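Local coordinates for protein aldehyde dehydrogenase 21 (ALDH21) (Physcomitrella patens subsp. patens, PDB 5N5S) that probably oxidises D-glyceraldehyde 3-phosphate directly to 3-phosphoglycerate with NADP(+) as the hydride acceptor, without adding a further phosphate, at residues P181-S186 against K259-T264; V282-G287 against S487-E492; C207-K212 against G237-L242. All blocks are in the same frame, centred on the assembly; numbering follows the deposited sequence.

Interaction 1. Residues P181-S186 against K259-T264; sequences PVSMVS and KLLTFT. With NAP (NADP nicotinamide-adenine-dinucleotide phosphate), chain G.
Val185 and Phe263 sit side by side at the ends of two parallel strands, and their side chains meet the cofactor together. Val185 CG1 comes up at the rim of the Phe263 ring, 3.7 Å from Phe263 CD1, near the ring plane. It gets there by lying opposite the backbone N (chi1 -176°), which also brings it 3.3 Å from the ribose oxygen NAP O4B. Phe263 CE1 approaches the same O4B at the edge of its ring, so a methyl and an aromatic edge line the adenosine ribose. One residue on, the carbonyl of Ser186 accepts a hydrogen bond from NAP O3B (2.8 Å), and Thr264 CG2 lies 3.5 Å from NAP C3N of the nicotinamide.

Behind this front the strands run in step, Val182 beside Leu260 through Val185 beside Phe263. The central bonds are the straighter ones: Thr262 N to Ser183 O, at 2.8 Å, bends only 2° at the hydrogen. On the face carrying Val182, Leu260, Met184 and Thr262, the Thr262 methyl CG2 reaches both Val182 CG1 and Met184 CG, each at 3.7 Å. Lys198 of helix 193-205 binds the hydroxyls of Thr262 and Thr264, while their methyls face the neighbouring side chains and the cofactor. On the other face, Met273 of helix 267-276 covers Val185, Leu261 and Phe263. Central parallel strands with helices on both faces and a dinucleotide across their C-terminal ends are the hallmark of the Rossmann-type coenzyme domain of aldehyde dehydrogenases.

Interaction 2. Residues V282-G287 against S487-E492; sequences VVMELG and SGIQRE. With NAP (NADP nicotinamide-adenine-dinucleotide phosphate), chain G.
Val282 meets Ile489 obliquely, its CG1 3.8 Å from Ile489 CD1, and its carbonyl is brushed by the CG of Gln490. Val283 turns its two methyls to the CB of Gln490, the side chains crossing at about a right angle. Met284 forms a hydrogen-bonded antiparallel pair with Ile489: Met284 N donates to Ile489 O at 3.1 Å, and Ile489 N answers onto a lone pair of Met284 O. Gly488 CA presses to 3.2 Å from that same Met284 O, where a CB would clash.

Glu285, the predicted active-site residue, folds back at chi2 (-67°). OE2 thereby takes a hydrogen bond from the carboxamide nitrogen NAP N7N at 3.2 Å, while CG packs on the carboxylate of Glu492, whose plane is 32° from that of Glu285. Lys198 pairs with Glu492 OE2 in a salt bridge. Leu286 N binds Ser487 O from above the carbonyl plane, Leu286 CD1 lies against Gly488 CA, and Leu286 O accepts the second N7N bond (3.0 Å). At Gly287 the carbonyl receives the Ser487 hydroxyl in plane, 2.7 Å from OG.

With both its hydrogens engaged, by a carboxylate and by a backbone carbonyl, the carboxamide nitrogen is gripped twice, which probably limits how the carboxamide, and with it the nicotinamide, can turn.

Interaction 3. Residues C207-K212 against G237-L242; sequences CPFVLK and GAFSIL. With NAP (NADP nicotinamide-adenine-dinucleotide phosphate), chain G.
Parallel strand pairing at the edge of the coenzyme-binding sheet joins 207-212 to 237-242, with Leu211 set beside Ile241 and the outer strand only weakly bonded. The bonding is uneven. Leu211 N to Ser240 O is short and nearly straight (2.9 Å, 174°), and Leu242 N to Leu211 O is as short, whereas Ser240 N to Phe209 O is long, bent and weak. Beside this weak bond, Phe239 CB sits over one face of the Phe209 ring, 3.9 Å from its centroid, a CH-pi contact displaced toward the rim at CZ. Phe209 can offer that face because its ring stands between the backbone N and the carbonyl carbon (chi1 65°). Further along, Leu211 CD2 lies against Ile241 CG2, and on the opposite face Val210 CG1 meets Leu242 CD1 at 3.9 Å.

The two strands and helix 219-229 between them form a beta-alpha-beta crossover, in which the helix packs on Leu211, Phe239 and Ile241, while helix 75-94 covers Ser240 and Leu242. Lys212, at the strand end, carries its ammonium out to the adenosine ribose: NZ binds NAP O3X of the 2'-phosphate at 2.8 Å, NAP O2B and O3B as well, and also the carbonyl of Val244. A methionine in its place would probably leave the phosphate without this positive mate and weaken the hold on NADP, whose extra phosphate distinguishes it from NAD.

In the fold
All three contacts are buried and belong to one six-stranded sheet, and each touches the same NADP. Interaction 1 pairs its two central strands. Interaction 3 joins it on one flank, where Met184 binds the backbone of Val210 and Lys212; interaction 2 joins it on the other, through Phe263 O to Glu285 N. The outer two do not touch, their nearest atoms about 10 Å apart. Chemistry follows position: interaction 1 is regular and parallel and lines the adenosine ribose, interaction 3 is looser and brings a lysine to the 2'-phosphate, and interaction 2, antiparallel, brings acidic side chains and holds the nicotinamide carboxamide. Interaction 2 also meets a second subunit, through Ile489, Gln490 and Arg491, whereas no other chain touches interaction 3.

Interaction 1. Residues P181-S186 against K259-T264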
# COMPACT_ATOMS: atom_id res chain seq x y z
N PRO B 181 -5.79 -19.95 17.67
CA PRO B 181 -7.22 -20.27 17.85
C PRO B 181 -8.09 -19.07 18.13
O PRO B 181 -7.72 -18.18 18.90
CB PRO B 181 -7.22 -21.27 19.00
CG PRO B 181 -5.82 -21.84 19.02
CD PRO B 181 -4.95 -20.68 18.65
N VAL B 182 -9.24 -19.01 17.44
CA VAL B 182 -10.17 -17.90 17.52
C VAL B 182 -11.49 -18.38 18.15
O VAL B 182 -12.00 -19.44 17.81
CB VAL B 182 -10.38 -17.26 16.12
CG1 VAL B 182 -11.29 -16.03 16.18
CG2 VAL B 182 -9.05 -16.91 15.45
N SER B 183 -12.02 -17.58 19.07
CA SER B 183 -13.32 -17.82 19.69
C SER B 183 -14.31 -16.90 18.98
O SER B 183 -14.09 -15.69 18.87
CB SER B 183 -13.28 -17.51 21.18
OG SER B 183 -14.56 -17.75 21.74
N MET B 184 -15.41 -17.49 18.48
CA MET B 184 -16.44 -16.75 17.76
C MET B 184 -17.79 -16.88 18.42
O MET B 184 -18.24 -17.98 18.74
CB MET B 184 -16.53 -17.19 16.29
CG MET B 184 -15.25 -17.03 15.55
SD MET B 184 -15.30 -17.98 14.05
CE MET B 184 -13.80 -17.46 13.33
N VAL B 185 -18.42 -15.73 18.66
CA VAL B 185 -19.75 -15.65 19.26
C VAL B 185 -20.56 -14.72 18.34
O VAL B 185 -20.17 -13.57 18.13
CB VAL B 185 -19.72 -15.20 20.74
CG1 VAL B 185 -21.12 -15.24 21.33
CG2 VAL B 185 -18.77 -16.06 21.57
N SER B 186 -21.64 -15.25 17.74
CA SER B 186 -22.48 -14.54 16.77
C SER B 186 -23.92 -14.29 17.27
O SER B 186 -24.38 -15.02 18.15
CB SER B 186 -22.48 -15.31 15.45
OG SER B 186 -22.84 -16.67 15.64
N LYS B 259 -6.47 -17.09 21.22
CA LYS B 259 -5.62 -15.91 21.08
C LYS B 259 -6.43 -14.67 20.68
O LYS B 259 -5.96 -13.54 20.82
CB LYS B 259 -4.45 -16.18 20.10
CG LYS B 259 -3.47 -17.28 20.57
CD LYS B 259 -2.68 -16.93 21.86
CE LYS B 259 -1.46 -16.00 21.74
NZ LYS B 259 -0.35 -16.59 20.96
N LEU B 260 -7.68 -14.90 20.24
CA LEU B 260 -8.61 -13.85 19.85
C LEU B 260 -10.05 -14.26 20.15
O LEU B 260 -10.43 -15.41 19.93
CB LEU B 260 -8.44 -13.48 18.36
CG LEU B 260 -9.51 -12.56 17.71
CD1 LEU B 260 -9.23 -11.09 18.01
CD2 LEU B 260 -9.59 -12.78 16.23
N LEU B 261 -10.83 -13.30 20.63
CA LEU B 261 -12.26 -13.41 20.83
C LEU B 261 -12.91 -12.39 19.88
O LEU B 261 -12.62 -11.19 19.95
CB LEU B 261 -12.67 -13.14 22.30
CG LEU B 261 -14.17 -12.84 22.56
CD1 LEU B 261 -15.06 -14.06 22.29
CD2 LEU B 261 -14.38 -12.34 23.97
N THR B 262 -13.76 -12.88 18.98
CA THR B 262 -14.50 -12.00 18.07
C THR B 262 -15.98 -12.18 18.39
O THR B 262 -16.53 -13.28 18.26
CB THR B 262 -14.07 -12.14 16.59
OG1 THR B 262 -14.89 -11.29 15.78
CG2 THR B 262 -14.07 -13.57 16.06
N PHE B 263 -16.59 -11.11 18.90
CA PHE B 263 -17.99 -11.10 19.31
C PHE B 263 -18.84 -10.13 18.51
O PHE B 263 -18.45 -8.98 18.30
CB PHE B 263 -18.09 -10.78 20.81
CG PHE B 263 -19.48 -10.61 21.37
CD1 PHE B 263 -20.21 -11.70 21.83
CD2 PHE B 263 -20.07 -9.35 21.46
CE1 PHE B 263 -21.50 -11.54 22.36
CE2 PHE B 263 -21.36 -9.20 21.98
CZ PHE B 263 -22.06 -10.29 22.43
N THR B 264 -20.04 -10.59 18.13
CA THR B 264 -21.08 -9.82 17.46
C THR B 264 -22.34 -10.04 18.28
O THR B 264 -22.79 -11.18 18.44
CB THR B 264 -21.19 -10.14 15.96
OG1 THR B 264 -19.94 -9.88 15.33
CG2 THR B 264 -22.23 -9.28 15.26
PA NAP G . -26.85 -11.01 22.45
O1A NAP G . -25.89 -10.20 23.23
O2A NAP G . -28.10 -11.41 23.24
O5B NAP G . -26.21 -12.40 22.01
C5B NAP G . -25.18 -12.62 21.02
C4B NAP G . -24.52 -13.95 21.31
O4B NAP G . -23.86 -13.90 22.59
C3B NAP G . -25.43 -15.18 21.34
O3B NAP G . -24.79 -16.26 20.68
C2B NAP G . -25.60 -15.44 22.84
O2B NAP G . -26.02 -16.77 23.22
C1B NAP G . -24.22 -15.05 23.35
N9A NAP G . -23.98 -14.77 24.76
C8A NAP G . -24.71 -13.97 25.59
N7A NAP G . -24.22 -13.86 26.80
C5A NAP G . -23.07 -14.63 26.76
C6A NAP G . -22.08 -14.91 27.73
N6A NAP G . -22.07 -14.39 28.96
N1A NAP G . -21.06 -15.72 27.37
C2A NAP G . -21.04 -16.22 26.12
N3A NAP G . -21.91 -16.02 25.13
C4A NAP G . -22.91 -15.21 25.52
O3 NAP G . -27.42 -10.44 21.07
PN NAP G . -28.59 -10.87 20.06
O1N NAP G . -29.90 -10.65 20.71
O2N NAP G . -28.28 -12.21 19.51
O5D NAP G . -28.39 -9.77 18.93
C5D NAP G . -28.87 -8.41 19.10
C4D NAP G . -27.75 -7.43 19.34
O4D NAP G . -26.67 -7.66 18.40
C3D NAP G . -28.13 -5.96 19.14
O3D NAP G . -27.54 -5.12 20.12
C2D NAP G . -27.57 -5.69 17.74
O2D NAP G . -27.34 -4.33 17.41
C1D NAP G . -26.21 -6.44 17.85
N1N NAP G . -25.64 -6.72 16.47
C2N NAP G . -24.41 -6.13 16.08
C3N NAP G . -23.98 -6.30 14.77
C7N NAP G . -22.77 -5.62 14.17
O7N NAP G . -22.38 -5.96 13.03
N7N NAP G . -22.12 -4.71 14.90
C4N NAP G . -24.76 -7.05 13.90
C5N NAP G . -25.96 -7.62 14.32
C6N NAP G . -26.37 -7.45 15.61
P2B NAP G . -27.53 -17.30 23.23
O1X NAP G . -28.50 -16.45 22.45
O2X NAP G . -27.90 -17.45 24.73
O3X NAP G . -27.30 -18.68 22.61

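Interaction 2. Residues V282-G287 against S487-E492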
# COMPACT_ATOMS: atom_id res chain seq x y z
N VAL B 282 -9.33 -8.76 21.34
CA VAL B 282 -10.79 -8.68 21.28
C VAL B 282 -11.26 -7.82 20.09
O VAL B 282 -10.63 -6.80 19.77
CB VAL B 282 -11.31 -8.19 22.67
CG1 VAL B 282 -12.54 -7.32 22.58
CG2 VAL B 282 -11.53 -9.37 23.62
N VAL B 283 -12.33 -8.28 19.43
CA VAL B 283 -13.05 -7.63 18.34
C VAL B 283 -14.49 -7.56 18.83
O VAL B 283 -15.05 -8.60 19.23
CB VAL B 283 -12.94 -8.40 16.98
CG1 VAL B 283 -13.80 -7.74 15.89
CG2 VAL B 283 -11.49 -8.50 16.53
N MET B 284 -15.08 -6.35 18.87
CA MET B 284 -16.45 -6.10 19.35
C MET B 284 -17.34 -5.43 18.32
O MET B 284 -17.15 -4.26 18.01
CB MET B 284 -16.44 -5.28 20.66
CG MET B 284 -15.94 -6.05 21.86
SD MET B 284 -17.11 -7.29 22.40
CE MET B 284 -15.99 -8.56 23.02
N GLU B 285 -18.32 -6.18 17.80
CA GLU B 285 -19.32 -5.67 16.85
C GLU B 285 -20.63 -5.61 17.64
O GLU B 285 -21.30 -6.63 17.81
CB GLU B 285 -19.42 -6.61 15.63
CG GLU B 285 -18.27 -6.48 14.64
CD GLU B 285 -18.16 -5.16 13.89
OE1 GLU B 285 -17.03 -4.78 13.52
OE2 GLU B 285 -19.19 -4.48 13.70
N LEU B 286 -20.96 -4.43 18.19
CA LEU B 286 -22.13 -4.27 19.07
C LEU B 286 -23.26 -3.44 18.45
O LEU B 286 -23.28 -3.26 17.24
CB LEU B 286 -21.69 -3.74 20.46
CG LEU B 286 -20.37 -4.35 20.99
CD1 LEU B 286 -19.76 -3.49 22.02
CD2 LEU B 286 -20.55 -5.75 21.52
N GLY B 287 -24.22 -3.01 19.28
CA GLY B 287 -25.41 -2.29 18.87
C GLY B 287 -25.22 -0.88 18.32
O GLY B 287 -24.11 -0.34 18.33
N SER B 487 -20.61 1.17 20.43
CA SER B 487 -20.89 0.30 19.28
C SER B 487 -19.77 -0.71 19.01
O SER B 487 -19.94 -1.62 18.18
CB SER B 487 -21.23 1.11 18.04
OG SER B 487 -22.44 1.81 18.29
N GLY B 488 -18.65 -0.59 19.73
CA GLY B 488 -17.56 -1.55 19.66
C GLY B 488 -16.17 -1.00 19.50
O GLY B 488 -15.91 0.16 19.80
N ILE B 489 -15.28 -1.89 19.07
CA ILE B 489 -13.85 -1.71 18.78
C ILE B 489 -13.47 -2.66 17.64
O ILE B 489 -14.01 -3.78 17.58
CB ILE B 489 -12.88 -1.88 19.99
CG1 ILE B 489 -13.07 -3.24 20.72
CG2 ILE B 489 -12.94 -0.70 20.97
CD1 ILE B 489 -11.82 -3.75 21.38
N GLN B 490 -12.55 -2.23 16.77
CA GLN B 490 -12.02 -2.96 15.60
C GLN B 490 -13.00 -2.94 14.43
O GLN B 490 -14.09 -2.37 14.53
CB GLN B 490 -11.54 -4.40 15.94
CG GLN B 490 -10.56 -4.51 17.11
CD GLN B 490 -9.34 -3.64 16.98
OE1 GLN B 490 -8.45 -3.88 16.16
NE2 GLN B 490 -9.23 -2.68 17.85
N ARG B 491 -12.59 -3.53 13.30
CA ARG B 491 -13.39 -3.52 12.07
C ARG B 491 -13.51 -4.87 11.42
O ARG B 491 -12.52 -5.61 11.29
CB ARG B 491 -12.81 -2.54 11.02
CG ARG B 491 -12.79 -1.06 11.41
CD ARG B 491 -14.19 -0.45 11.55
NE ARG B 491 -14.13 0.93 12.02
CZ ARG B 491 -14.14 1.31 13.29
NH1 ARG B 491 -14.20 0.40 14.26
NH2 ARG B 491 -14.09 2.59 13.61
N GLU B 492 -14.73 -5.13 10.91
CA GLU B 492 -15.08 -6.27 10.08
C GLU B 492 -15.12 -5.80 8.62
O GLU B 492 -14.69 -4.69 8.31
CB GLU B 492 -16.30 -7.03 10.58
CG GLU B 492 -15.88 -8.10 11.59
CD GLU B 492 -16.96 -9.04 12.08
OE1 GLU B 492 -18.09 -9.03 11.52
OE2 GLU B 492 -16.69 -9.79 13.04
PA NAP G . -26.85 -11.01 22.45
O1A NAP G . -25.89 -10.20 23.23
O2A NAP G . -28.10 -11.41 23.24
O5B NAP G . -26.21 -12.40 22.01
C5B NAP G . -25.18 -12.62 21.02
C4B NAP G . -24.52 -13.95 21.31
O4B NAP G . -23.86 -13.90 22.59
C3B NAP G . -25.43 -15.18 21.34
O3B NAP G . -24.79 -16.26 20.68
C2B NAP G . -25.60 -15.44 22.84
O2B NAP G . -26.02 -16.77 23.22
C1B NAP G . -24.22 -15.05 23.35
N9A NAP G . -23.98 -14.77 24.76
C8A NAP G . -24.71 -13.97 25.59
N7A NAP G . -24.22 -13.86 26.80
C5A NAP G . -23.07 -14.63 26.76
C6A NAP G . -22.08 -14.91 27.73
N6A NAP G . -22.07 -14.39 28.96
N1A NAP G . -21.06 -15.72 27.37
C2A NAP G . -21.04 -16.22 26.12
N3A NAP G . -21.91 -16.02 25.13
C4A NAP G . -22.91 -15.21 25.52
O3 NAP G . -27.42 -10.44 21.07
PN NAP G . -28.59 -10.87 20.06
O1N NAP G . -29.90 -10.65 20.71
O2N NAP G . -28.28 -12.21 19.51
O5D NAP G . -28.39 -9.77 18.93
C5D NAP G . -28.87 -8.41 19.10
C4D NAP G . -27.75 -7.43 19.34
O4D NAP G . -26.67 -7.66 18.40
C3D NAP G . -28.13 -5.96 19.14
O3D NAP G . -27.54 -5.12 20.12
C2D NAP G . -27.57 -5.69 17.74
O2D NAP G . -27.34 -4.33 17.41
C1D NAP G . -26.21 -6.44 17.85
N1N NAP G . -25.64 -6.72 16.47
C2N NAP G . -24.41 -6.13 16.08
C3N NAP G . -23.98 -6.30 14.77
C7N NAP G . -22.77 -5.62 14.17
O7N NAP G . -22.38 -5.96 13.03
N7N NAP G . -22.12 -4.71 14.90
C4N NAP G . -24.76 -7.05 13.90
C5N NAP G . -25.96 -7.62 14.32
C6N NAP G . -26.37 -7.45 15.61
P2B NAP G . -27.53 -17.30 23.23
O1X NAP G . -28.50 -16.45 22.45
O2X NAP G . -27.90 -17.45 24.73
O3X NAP G . -27.30 -18.68 22.61

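Interaction 3. Residues C207-K212 against G237-L242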
# COMPACT_ATOMS: atom_id res chain seq x y z
N CYS B 207 -6.44 -19.79 10.56
CA CYS B 207 -6.68 -19.78 12.00
C CYS B 207 -7.72 -20.86 12.32
O CYS B 207 -8.82 -20.79 11.77
CB CYS B 207 -7.19 -18.42 12.46
SG CYS B 207 -5.89 -17.18 12.73
N PRO B 208 -7.44 -21.81 13.25
CA PRO B 208 -8.50 -22.75 13.65
C PRO B 208 -9.50 -21.98 14.53
O PRO B 208 -9.14 -20.94 15.11
CB PRO B 208 -7.74 -23.84 14.41
CG PRO B 208 -6.54 -23.18 14.93
CD PRO B 208 -6.20 -22.02 14.04
N PHE B 209 -10.76 -22.44 14.59
CA PHE B 209 -11.77 -21.73 15.37
C PHE B 209 -12.82 -22.61 16.04
O PHE B 209 -13.05 -23.75 15.63
CB PHE B 209 -12.47 -20.65 14.51
CG PHE B 209 -13.28 -21.20 13.36
CD1 PHE B 209 -14.61 -21.59 13.55
CD2 PHE B 209 -12.74 -21.32 12.09
CE1 PHE B 209 -15.37 -22.08 12.49
CE2 PHE B 209 -13.49 -21.81 11.02
CZ PHE B 209 -14.80 -22.19 11.23
N VAL B 210 -13.48 -22.03 17.07
CA VAL B 210 -14.59 -22.65 17.79
C VAL B 210 -15.69 -21.60 17.79
O VAL B 210 -15.51 -20.51 18.36
CB VAL B 210 -14.25 -23.20 19.21
CG1 VAL B 210 -15.41 -24.04 19.75
CG2 VAL B 210 -12.98 -24.04 19.21
N LEU B 211 -16.80 -21.90 17.09
CA LEU B 211 -17.94 -20.99 16.92
C LEU B 211 -19.14 -21.37 17.79
O LEU B 211 -19.61 -22.51 17.73
CB LEU B 211 -18.33 -20.85 15.43
CG LEU B 211 -19.70 -20.20 15.08
CD1 LEU B 211 -19.60 -18.71 14.92
CD2 LEU B 211 -20.26 -20.78 13.83
N LYS B 212 -19.62 -20.39 18.58
CA LYS B 212 -20.80 -20.51 19.42
C LYS B 212 -21.89 -19.62 18.78
O LYS B 212 -21.94 -18.41 19.04
CB LYS B 212 -20.51 -20.11 20.88
CG LYS B 212 -21.69 -20.27 21.83
CD LYS B 212 -22.10 -18.91 22.36
CE LYS B 212 -23.46 -18.88 23.02
NZ LYS B 212 -24.56 -19.02 22.03
N GLY B 237 -9.87 -30.76 12.92
CA GLY B 237 -9.87 -29.96 14.14
C GLY B 237 -9.82 -28.46 13.88
O GLY B 237 -9.74 -27.67 14.83
N ALA B 238 -9.88 -28.06 12.59
CA ALA B 238 -9.86 -26.66 12.14
C ALA B 238 -11.07 -25.89 12.61
O ALA B 238 -10.99 -24.67 12.79
CB ALA B 238 -9.79 -26.60 10.63
N PHE B 239 -12.21 -26.58 12.79
CA PHE B 239 -13.46 -25.97 13.21
C PHE B 239 -14.29 -26.85 14.12
O PHE B 239 -14.24 -28.07 14.04
CB PHE B 239 -14.29 -25.55 11.97
CG PHE B 239 -15.01 -26.66 11.24
CD1 PHE B 239 -14.36 -27.42 10.27
CD2 PHE B 239 -16.35 -26.93 11.49
CE1 PHE B 239 -15.02 -28.43 9.58
CE2 PHE B 239 -17.01 -27.96 10.82
CZ PHE B 239 -16.34 -28.71 9.88
N SER B 240 -15.11 -26.21 14.93
CA SER B 240 -16.10 -26.81 15.82
C SER B 240 -17.22 -25.77 15.93
O SER B 240 -16.94 -24.56 16.00
CB SER B 240 -15.50 -27.12 17.19
OG SER B 240 -14.42 -28.04 17.11
N ILE B 241 -18.48 -26.23 15.83
CA ILE B 241 -19.67 -25.38 15.92
C ILE B 241 -20.52 -25.93 17.03
O ILE B 241 -21.10 -27.02 16.90
CB ILE B 241 -20.40 -25.19 14.56
CG1 ILE B 241 -19.43 -24.60 13.52
CG2 ILE B 241 -21.65 -24.28 14.74
CD1 ILE B 241 -19.68 -24.95 12.13
N LEU B 242 -20.51 -25.22 18.17
CA LEU B 242 -21.21 -25.68 19.37
C LEU B 242 -22.30 -24.69 19.83
O LEU B 242 -22.02 -23.77 20.60
CB LEU B 242 -20.21 -26.02 20.50
CG LEU B 242 -18.95 -26.80 20.13
CD1 LEU B 242 -17.91 -26.67 21.20
CD2 LEU B 242 -19.24 -28.26 19.84
PA NAP G . -26.85 -11.01 22.45
O1A NAP G . -25.89 -10.20 23.23
O2A NAP G . -28.10 -11.41 23.24
O5B NAP G . -26.21 -12.40 22.01
C5B NAP G . -25.18 -12.62 21.02
C4B NAP G . -24.52 -13.95 21.31
O4B NAP G . -23.86 -13.90 22.59
C3B NAP G . -25.43 -15.18 21.34
O3B NAP G . -24.79 -16.26 20.68
C2B NAP G . -25.60 -15.44 22.84
O2B NAP G . -26.02 -16.77 23.22
C1B NAP G . -24.22 -15.05 23.35
N9A NAP G . -23.98 -14.77 24.76
C8A NAP G . -24.71 -13.97 25.59
N7A NAP G . -24.22 -13.86 26.80
C5A NAP G . -23.07 -14.63 26.76
C6A NAP G . -22.08 -14.91 27.73
N6A NAP G . -22.07 -14.39 28.96
N1A NAP G . -21.06 -15.72 27.37
C2A NAP G . -21.04 -16.22 26.12
N3A NAP G . -21.91 -16.02 25.13
C4A NAP G . -22.91 -15.21 25.52
O3 NAP G . -27.42 -10.44 21.07
PN NAP G . -28.59 -10.87 20.06
O1N NAP G . -29.90 -10.65 20.71
O2N NAP G . -28.28 -12.21 19.51
O5D NAP G . -28.39 -9.77 18.93
C5D NAP G . -28.87 -8.41 19.10
C4D NAP G . -27.75 -7.43 19.34
O4D NAP G . -26.67 -7.66 18.40
C3D NAP G . -28.13 -5.96 19.14
O3D NAP G . -27.54 -5.12 20.12
C2D NAP G . -27.57 -5.69 17.74
O2D NAP G . -27.34 -4.33 17.41
C1D NAP G . -26.21 -6.44 17.85
N1N NAP G . -25.64 -6.72 16.47
C2N NAP G . -24.41 -6.13 16.08
C3N NAP G . -23.98 -6.30 14.77
C7N NAP G . -22.77 -5.62 14.17
O7N NAP G . -22.38 -5.96 13.03
N7N NAP G . -22.12 -4.71 14.90
C4N NAP G . -24.76 -7.05 13.90
C5N NAP G . -25.96 -7.62 14.32
C6N NAP G . -26.37 -7.45 15.61
P2B NAP G . -27.53 -17.30 23.23
O1X NAP G . -28.50 -16.45 22.45
O2X NAP G . -27.90 -17.45 24.73
O3X NAP G . -27.30 -18.68 22.61